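Local atomic coordinates of thiol-activated cytolysin (Desulfobulbus propionicus, PDB entry 6NAL), a protein that probably inserts into target membranes and assembles into large oligomeric pores, as a member of the cholesterol-dependent cytolysin family. Residues 195-200 against 323-328; 336-341 against 345-350; 375-380 against 438-443. All coordinates share one frame; numbering follows the deposited sequence.

Contact 1: residues 195-200 against 323-328; sequences QIFYSV and TLLSRT
Ser326 OG and Thr328 OG1 are joined by a 2.9 Å hydrogen bond, either hydroxyl being able to donate, next to Leu325, the residue that reaches across to Phe197 and Tyr198. Those two aromatics form a classic beta bulge in strand 187-202, both facing Tyr240 of strand 232-250, within the large, bent antiparallel sheet characteristic of the cholesterol-dependent cytolysins. Segment 323-328 is the loop between helix 309-320 and strand 332-340, and it packs against this bulge through apolar groups, all buried. Phe197 has CG anti to its carbonyl carbon (chi1 -64°), which swings the ring out toward the loop. Its far end, CZ, meets Thr323 CB at 3.9 Å, with the two side chains at about a right angle, while Thr323 CG2 lies close to CE2 and CZ. Farther back on the ring, CD2 touches both methyls of Leu325, CD2 and CD1, each at 3.9 Å. Another side of the ring is bounded by Gln195, whose NE2 lies in the ring plane at the edge, 3.7 Å from Phe197 CE1. That amide is probably held from flipping, since its OE1 accepts from Asn145 N and its NE2 donates to Pro143 O. Leu325 also spans the bulge: its CD2 comes up near the plane of the Tyr198 ring, at the edge, 4.2 Å from CE1.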
# COMPACT_ATOMS: atom_id res chain seq x y z
N GLN A 195 -18.94 14.21 26.82
CA GLN A 195 -18.88 13.99 28.26
C GLN A 195 -20.27 13.73 28.83
O GLN A 195 -21.17 14.54 28.63
CB GLN A 195 -18.26 15.19 28.99
CG GLN A 195 -18.08 14.91 30.46
CD GLN A 195 -17.33 16.02 31.20
OE1 GLN A 195 -16.98 17.04 30.59
NE2 GLN A 195 -17.15 15.86 32.51
N ILE A 196 -20.41 12.64 29.57
CA ILE A 196 -21.64 12.29 30.26
C ILE A 196 -21.60 12.81 31.69
O ILE A 196 -20.75 12.38 32.48
CB ILE A 196 -21.86 10.76 30.25
CG1 ILE A 196 -21.83 10.21 28.81
CG2 ILE A 196 -23.13 10.39 30.95
CD1 ILE A 196 -21.90 8.66 28.76
N PHE A 197 -22.55 13.68 32.06
CA PHE A 197 -22.57 14.20 33.42
C PHE A 197 -23.30 13.24 34.35
O PHE A 197 -22.77 12.85 35.38
CB PHE A 197 -23.21 15.60 33.51
CG PHE A 197 -22.45 16.66 32.76
CD1 PHE A 197 -21.08 16.60 32.63
CD2 PHE A 197 -23.10 17.72 32.19
CE1 PHE A 197 -20.38 17.58 31.93
CE2 PHE A 197 -22.42 18.70 31.49
CZ PHE A 197 -21.06 18.61 31.35
N TYR A 198 -24.52 12.85 33.98
CA TYR A 198 -25.27 11.86 34.75
C TYR A 198 -26.19 11.03 33.86
O TYR A 198 -26.45 11.36 32.71
CB TYR A 198 -26.12 12.54 35.83
CG TYR A 198 -27.09 13.58 35.28
CD1 TYR A 198 -26.69 14.89 35.07
CD2 TYR A 198 -28.43 13.25 34.94
CE1 TYR A 198 -27.59 15.84 34.59
CE2 TYR A 198 -29.29 14.20 34.46
CZ TYR A 198 -28.86 15.49 34.31
OH TYR A 198 -29.70 16.44 33.80
N SER A 199 -26.75 9.97 34.46
CA SER A 199 -27.70 9.10 33.79
C SER A 199 -28.99 8.95 34.59
O SER A 199 -29.03 9.15 35.81
CB SER A 199 -27.10 7.72 33.53
OG SER A 199 -26.04 7.79 32.60
N VAL A 200 -30.07 8.59 33.89
CA VAL A 200 -31.35 8.29 34.50
C VAL A 200 -31.91 7.02 33.88
O VAL A 200 -32.12 6.95 32.66
CB VAL A 200 -32.37 9.43 34.35
CG1 VAL A 200 -33.64 9.01 35.07
CG2 VAL A 200 -31.84 10.77 34.87
N THR A 323 -17.88 23.12 32.99
CA THR A 323 -19.30 23.38 32.92
C THR A 323 -19.88 23.52 34.32
O THR A 323 -19.76 22.61 35.15
CB THR A 323 -20.04 22.32 32.11
OG1 THR A 323 -19.75 22.54 30.73
CG2 THR A 323 -21.53 22.47 32.33
N LEU A 324 -20.52 24.65 34.55
CA LEU A 324 -21.17 25.03 35.80
C LEU A 324 -22.60 24.50 35.74
O LEU A 324 -23.49 25.13 35.18
CB LEU A 324 -21.13 26.54 35.93
CG LEU A 324 -21.29 27.18 37.30
CD1 LEU A 324 -22.81 27.23 37.56
CD2 LEU A 324 -20.53 26.42 38.34
N LEU A 325 -22.82 23.30 36.25
CA LEU A 325 -24.15 22.72 36.14
C LEU A 325 -25.05 23.24 37.26
O LEU A 325 -24.68 23.25 38.45
CB LEU A 325 -24.07 21.19 36.17
CG LEU A 325 -25.03 20.57 35.15
CD1 LEU A 325 -24.74 20.92 33.72
CD2 LEU A 325 -24.98 19.06 35.28
N SER A 326 -26.23 23.69 36.86
CA SER A 326 -27.13 24.47 37.71
C SER A 326 -28.56 24.34 37.16
O SER A 326 -28.83 23.59 36.22
CB SER A 326 -26.66 25.92 37.76
OG SER A 326 -27.15 26.65 36.65
N ARG A 327 -29.49 25.06 37.80
CA ARG A 327 -30.88 25.11 37.34
C ARG A 327 -31.02 25.94 36.07
O ARG A 327 -31.94 25.69 35.26
CB ARG A 327 -31.78 25.72 38.41
CG ARG A 327 -32.27 24.76 39.45
CD ARG A 327 -32.83 25.55 40.63
NE ARG A 327 -31.88 25.57 41.74
CZ ARG A 327 -32.16 25.17 42.98
NH1 ARG A 327 -33.37 24.72 43.29
NH2 ARG A 327 -31.21 25.22 43.91
N THR A 328 -30.16 26.94 35.91
CA THR A 328 -30.12 27.84 34.77
C THR A 328 -29.25 27.34 33.62
O THR A 328 -29.35 27.87 32.50
CB THR A 328 -29.57 29.20 35.20
OG1 THR A 328 -28.16 29.08 35.48
CG2 THR A 328 -30.27 29.71 36.46

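Contact 2: residues 336-341 against 345-350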
# COMPACT_ATOMS: atom_id res chain seq x y z
N TYR A 336 -30.04 7.37 24.40
CA TYR A 336 -31.02 6.62 25.16
C TYR A 336 -30.94 5.18 24.67
O TYR A 336 -30.48 4.89 23.56
CB TYR A 336 -32.47 7.25 25.09
CG TYR A 336 -33.22 7.12 23.81
CD1 TYR A 336 -32.89 7.89 22.72
CD2 TYR A 336 -34.27 6.22 23.68
CE1 TYR A 336 -33.54 7.73 21.49
CE2 TYR A 336 -34.96 6.09 22.47
CZ TYR A 336 -34.58 6.85 21.39
OH TYR A 336 -35.25 6.71 20.20
N TYR A 337 -31.35 4.28 25.56
CA TYR A 337 -31.29 2.84 25.39
C TYR A 337 -32.68 2.29 25.65
O TYR A 337 -33.32 2.66 26.65
CB TYR A 337 -30.26 2.21 26.33
CG TYR A 337 -28.90 2.84 26.09
CD1 TYR A 337 -28.52 4.01 26.75
CD2 TYR A 337 -28.01 2.30 25.14
CE1 TYR A 337 -27.31 4.61 26.51
CE2 TYR A 337 -26.78 2.89 24.90
CZ TYR A 337 -26.44 4.05 25.59
OH TYR A 337 -25.23 4.67 25.36
N THR A 338 -33.14 1.47 24.71
CA THR A 338 -34.46 0.85 24.74
C THR A 338 -34.29 -0.63 24.99
O THR A 338 -33.34 -1.26 24.53
CB THR A 338 -35.25 1.00 23.42
OG1 THR A 338 -34.43 0.71 22.27
CG2 THR A 338 -35.76 2.38 23.30
N VAL A 339 -35.28 -1.19 25.64
CA VAL A 339 -35.46 -2.61 25.84
C VAL A 339 -36.87 -2.97 25.35
O VAL A 339 -37.76 -2.12 25.30
CB VAL A 339 -35.16 -2.87 27.34
CG1 VAL A 339 -36.41 -2.63 28.21
CG2 VAL A 339 -34.50 -4.21 27.55
N PHE A 340 -37.05 -4.20 24.85
CA PHE A 340 -38.38 -4.67 24.46
C PHE A 340 -39.24 -4.86 25.71
O PHE A 340 -38.78 -5.37 26.73
CB PHE A 340 -38.29 -5.97 23.65
CG PHE A 340 -37.77 -5.76 22.26
CD1 PHE A 340 -38.60 -5.26 21.25
CD2 PHE A 340 -36.46 -6.07 21.95
CE1 PHE A 340 -38.12 -5.05 19.95
CE2 PHE A 340 -35.95 -5.87 20.67
CZ PHE A 340 -36.77 -5.35 19.66
N LEU A 341 -40.51 -4.42 25.63
CA LEU A 341 -41.32 -4.43 26.85
C LEU A 341 -41.72 -5.85 27.23
O LEU A 341 -41.73 -6.18 28.42
CB LEU A 341 -42.55 -3.55 26.67
CG LEU A 341 -43.55 -3.54 27.83
CD1 LEU A 341 -42.92 -3.11 29.16
CD2 LEU A 341 -44.74 -2.66 27.46
N VAL A 345 -35.45 -7.71 26.77
CA VAL A 345 -34.29 -7.87 25.90
C VAL A 345 -33.95 -6.55 25.22
O VAL A 345 -34.84 -5.82 24.74
CB VAL A 345 -34.56 -8.98 24.87
CG1 VAL A 345 -33.46 -9.00 23.77
CG2 VAL A 345 -34.64 -10.33 25.57
N SER A 346 -32.64 -6.24 25.14
CA SER A 346 -32.15 -5.01 24.54
C SER A 346 -32.62 -4.90 23.11
O SER A 346 -32.72 -5.90 22.40
CB SER A 346 -30.62 -4.98 24.51
OG SER A 346 -30.13 -5.61 25.65
N ALA A 347 -32.85 -3.66 22.67
CA ALA A 347 -33.12 -3.33 21.27
C ALA A 347 -31.96 -2.58 20.63
O ALA A 347 -32.14 -1.94 19.58
CB ALA A 347 -34.41 -2.52 21.12
N GLY A 348 -30.79 -2.57 21.28
CA GLY A 348 -29.60 -2.06 20.62
C GLY A 348 -29.38 -2.82 19.33
O GLY A 348 -29.55 -4.04 19.28
N VAL A 349 -29.05 -2.10 18.27
CA VAL A 349 -28.74 -2.76 17.01
C VAL A 349 -27.28 -2.55 16.63
O VAL A 349 -26.59 -1.65 17.13
CB VAL A 349 -29.65 -2.29 15.86
CG1 VAL A 349 -31.05 -2.86 16.08
CG2 VAL A 349 -29.71 -0.81 15.77
N HIS A 350 -26.81 -3.46 15.76
CA HIS A 350 -25.58 -3.39 14.98
C HIS A 350 -25.87 -2.64 13.69
O HIS A 350 -26.96 -2.76 13.12
CB HIS A 350 -25.12 -4.81 14.62
CG HIS A 350 -23.65 -5.04 14.73
ND1 HIS A 350 -22.95 -4.85 15.91
CD2 HIS A 350 -22.75 -5.48 13.82
CE1 HIS A 350 -21.67 -5.14 15.71
NE2 HIS A 350 -21.52 -5.53 14.45
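The Phe340 ring takes the methyl of Ala347 from an oblique direction, an off-centre CH-pi contact with CB 4.2 Å from the ring centroid, while two carbonyl oxygens, Val345 O and Ser346 O, sit at its edge near the ring plane. The Tyr16 ring also meets it, inclined by about 40°. All this belongs to a hairpin-like reversal: strand 332-340 ends, the chain turns, and it comes back antiparallel for a single bridge before strand 349-372 runs off to pair with strand 44-59. Val339 and Ser346 form the bridge as a non-hydrogen-bonded pair, framed by two backbone bonds. One is Ala347 N to Thr338 O, 3.1 Å. The other, Phe340 N to Val345 O, is shorter at 2.7 Å and nearly straight, 174° at the hydrogen. Val345 O is closely surrounded: Phe340 CD2 approaches it to 3.2 Å, Val339 CG2 to 3.3 Å, and Val339 CA makes a CA-H...O contact. Ala347 CB also meets Thr338 on the face that residue shares with Phe340: the hydroxyl sits between its own N and carbonyl carbon (chi1 46°), and OG1 rests 3.4 Å from Ala347 CB.

Contact 3: residues 375-380 against 438-443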
# COMPACT_ATOMS: atom_id res chain seq x y z
N TRP A 375 41.48 12.73 -13.75
CA TRP A 375 42.48 12.91 -14.82
C TRP A 375 42.47 11.69 -15.76
O TRP A 375 43.44 10.98 -15.95
CB TRP A 375 43.86 13.15 -14.18
CG TRP A 375 43.98 14.52 -13.63
CD1 TRP A 375 43.01 15.53 -13.65
CD2 TRP A 375 45.15 15.06 -12.89
NE1 TRP A 375 43.56 16.62 -12.95
CE2 TRP A 375 44.79 16.32 -12.42
CE3 TRP A 375 46.45 14.57 -12.59
CZ2 TRP A 375 45.75 17.16 -11.80
CZ3 TRP A 375 47.33 15.38 -11.91
CH2 TRP A 375 47.01 16.66 -11.58
N TYR A 376 41.30 11.41 -16.32
CA TYR A 376 41.11 10.23 -17.16
C TYR A 376 39.78 10.42 -17.89
O TYR A 376 39.05 11.36 -17.61
CB TYR A 376 41.13 8.92 -16.36
CG TYR A 376 40.19 8.88 -15.16
CD1 TYR A 376 38.83 8.72 -15.32
CD2 TYR A 376 40.69 9.02 -13.86
CE1 TYR A 376 37.97 8.71 -14.21
CE2 TYR A 376 39.84 9.01 -12.75
CZ TYR A 376 38.48 8.85 -12.92
OH TYR A 376 37.62 8.81 -11.83
N VAL A 377 39.51 9.58 -18.88
CA VAL A 377 38.25 9.63 -19.61
C VAL A 377 37.28 8.73 -18.87
O VAL A 377 37.62 7.61 -18.47
CB VAL A 377 38.43 9.16 -21.07
CG1 VAL A 377 37.07 8.99 -21.75
CG2 VAL A 377 39.31 10.16 -21.86
N ALA A 378 36.08 9.21 -18.68
CA ALA A 378 35.12 8.47 -17.89
C ALA A 378 33.80 8.38 -18.64
O ALA A 378 33.47 9.24 -19.45
CB ALA A 378 34.90 9.12 -16.54
N ARG A 379 33.05 7.34 -18.38
CA ARG A 379 31.69 7.32 -18.86
C ARG A 379 30.76 6.94 -17.73
O ARG A 379 31.14 6.20 -16.81
CB ARG A 379 31.51 6.38 -20.03
CG ARG A 379 31.94 5.02 -19.74
CD ARG A 379 32.03 4.22 -21.01
NE ARG A 379 32.17 2.83 -20.64
CZ ARG A 379 32.66 1.90 -21.45
NH1 ARG A 379 33.00 2.25 -22.69
NH2 ARG A 379 32.78 0.65 -21.02
N PHE A 380 29.57 7.52 -17.82
CA PHE A 380 28.46 7.39 -16.88
C PHE A 380 27.31 6.63 -17.57
O PHE A 380 26.97 6.91 -18.72
CB PHE A 380 27.93 8.77 -16.44
CG PHE A 380 28.87 9.58 -15.59
CD1 PHE A 380 29.77 10.41 -16.17
CD2 PHE A 380 28.78 9.55 -14.22
CE1 PHE A 380 30.65 11.17 -15.43
CE2 PHE A 380 29.65 10.33 -13.45
CZ PHE A 380 30.58 11.14 -14.08
N GLU A 438 43.18 -3.93 -18.62
CA GLU A 438 42.13 -3.46 -17.72
C GLU A 438 41.70 -2.07 -18.17
O GLU A 438 41.84 -1.10 -17.42
CB GLU A 438 42.57 -3.46 -16.24
CG GLU A 438 43.83 -2.68 -15.90
CD GLU A 438 44.32 -2.92 -14.45
OE1 GLU A 438 43.54 -2.61 -13.52
OE2 GLU A 438 45.48 -3.40 -14.26
N TRP A 439 41.19 -1.99 -19.40
CA TRP A 439 40.98 -0.71 -20.06
C TRP A 439 39.94 0.14 -19.35
O TRP A 439 40.11 1.36 -19.22
CB TRP A 439 40.53 -1.00 -21.49
CG TRP A 439 40.45 0.18 -22.34
CD1 TRP A 439 39.32 0.80 -22.80
CD2 TRP A 439 41.56 0.90 -22.85
NE1 TRP A 439 39.68 1.89 -23.56
CE2 TRP A 439 41.05 1.95 -23.64
CE3 TRP A 439 42.94 0.77 -22.72
CZ2 TRP A 439 41.86 2.85 -24.29
CZ3 TRP A 439 43.73 1.64 -23.36
CH2 TRP A 439 43.20 2.68 -24.13
N TRP A 440 38.81 -0.44 -18.98
CA TRP A 440 37.76 0.29 -18.28
C TRP A 440 37.71 -0.30 -16.90
O TRP A 440 37.64 -1.52 -16.77
CB TRP A 440 36.37 0.19 -18.94
CG TRP A 440 36.25 1.03 -20.23
CD1 TRP A 440 36.24 0.55 -21.50
CD2 TRP A 440 36.15 2.47 -20.35
NE1 TRP A 440 36.13 1.59 -22.41
CE2 TRP A 440 36.08 2.77 -21.74
CE3 TRP A 440 36.14 3.53 -19.44
CZ2 TRP A 440 35.97 4.06 -22.23
CZ3 TRP A 440 36.01 4.84 -19.94
CH2 TRP A 440 35.94 5.09 -21.33
N ARG A 441 37.79 0.55 -15.89
CA ARG A 441 37.68 0.14 -14.51
C ARG A 441 36.38 0.71 -13.99
O ARG A 441 36.06 1.87 -14.27
CB ARG A 441 38.87 0.63 -13.70
CG ARG A 441 39.14 -0.22 -12.47
CD ARG A 441 40.07 -1.43 -12.72
NE ARG A 441 41.49 -1.08 -12.84
CZ ARG A 441 42.26 -0.64 -11.84
NH1 ARG A 441 41.75 -0.49 -10.63
NH2 ARG A 441 43.54 -0.34 -12.04
N THR A 442 35.63 -0.08 -13.26
CA THR A 442 34.37 0.39 -12.72
C THR A 442 34.62 0.95 -11.34
O THR A 442 35.02 0.22 -10.44
CB THR A 442 33.34 -0.74 -12.65
OG1 THR A 442 33.04 -1.19 -13.98
CG2 THR A 442 32.06 -0.23 -11.97
N SER A 443 34.36 2.24 -11.15
CA SER A 443 34.56 2.83 -9.83
C SER A 443 33.29 2.81 -8.99
O SER A 443 33.35 3.12 -7.79
CB SER A 443 35.06 4.27 -9.96
OG SER A 443 34.19 5.04 -10.77
O HOH W 1 35.97 6.24 -12.40
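With CG set between its backbone N and carbonyl carbon (chi1 56°) and the chain then extended from CG to NE, Arg379 reaches over Trp440, whose own CG is anti to the carbonyl carbon (chi1 -74°). The guanidinium lies flat on the indole with planes at 22°, a cation-pi stack in which CZ is 3.5 Å from the centroid of the five-membered ring. Farther back, Arg379 CD rides over the six-membered ring, 4.0 Å from its centroid. NH1 lies 3.2 Å from Trp440 NE1, but both are donors, so that approach reflects the stack and not a bond. The stack bridges two strands of the C-terminal beta sandwich that are not neighbours: 422-432 runs between 378-389 and 440-449, and its Glu430 makes a salt bridge with Arg379 NE. By sequence, Trp440 belongs to the tryptophan-rich undecapeptide of the family. Ala144 of the second subunit also packs on Arg379. Val377 meets the six-membered ring too: CG1 comes within 4.1 Å of Trp440 CH2, and its carbonyl O approaches CZ3 obliquely at 3.5 Å. On another side of the contact, a water donates to Tyr376 OH (3.1 Å) and also bonds Ser443 OG (2.7 Å).

How the contacts relate
Contacts 1 and 2 lie in the same half of this elongated molecule and both reach the large antiparallel sheet: strand 187-202 carries one, strand 332-340 the other, and strand 232-250 pairs with both. Their centres are about 24 Å apart, with nearest atoms about 6 Å apart. Contact 3 is remote, its centre about 81 Å from each of the others, in the C-terminal beta sandwich on the opposite side of the chain's centre. Strand 349-372, which starts at contact 2, spans much of that gap and precedes strand 378-389. In related cytolysins the sandwich meets the membrane and helices flanking the central sheet unfold into pore hairpins, so contact 3 probably lies near the membrane-binding end, contacts 1 and 2 in the pore-forming part.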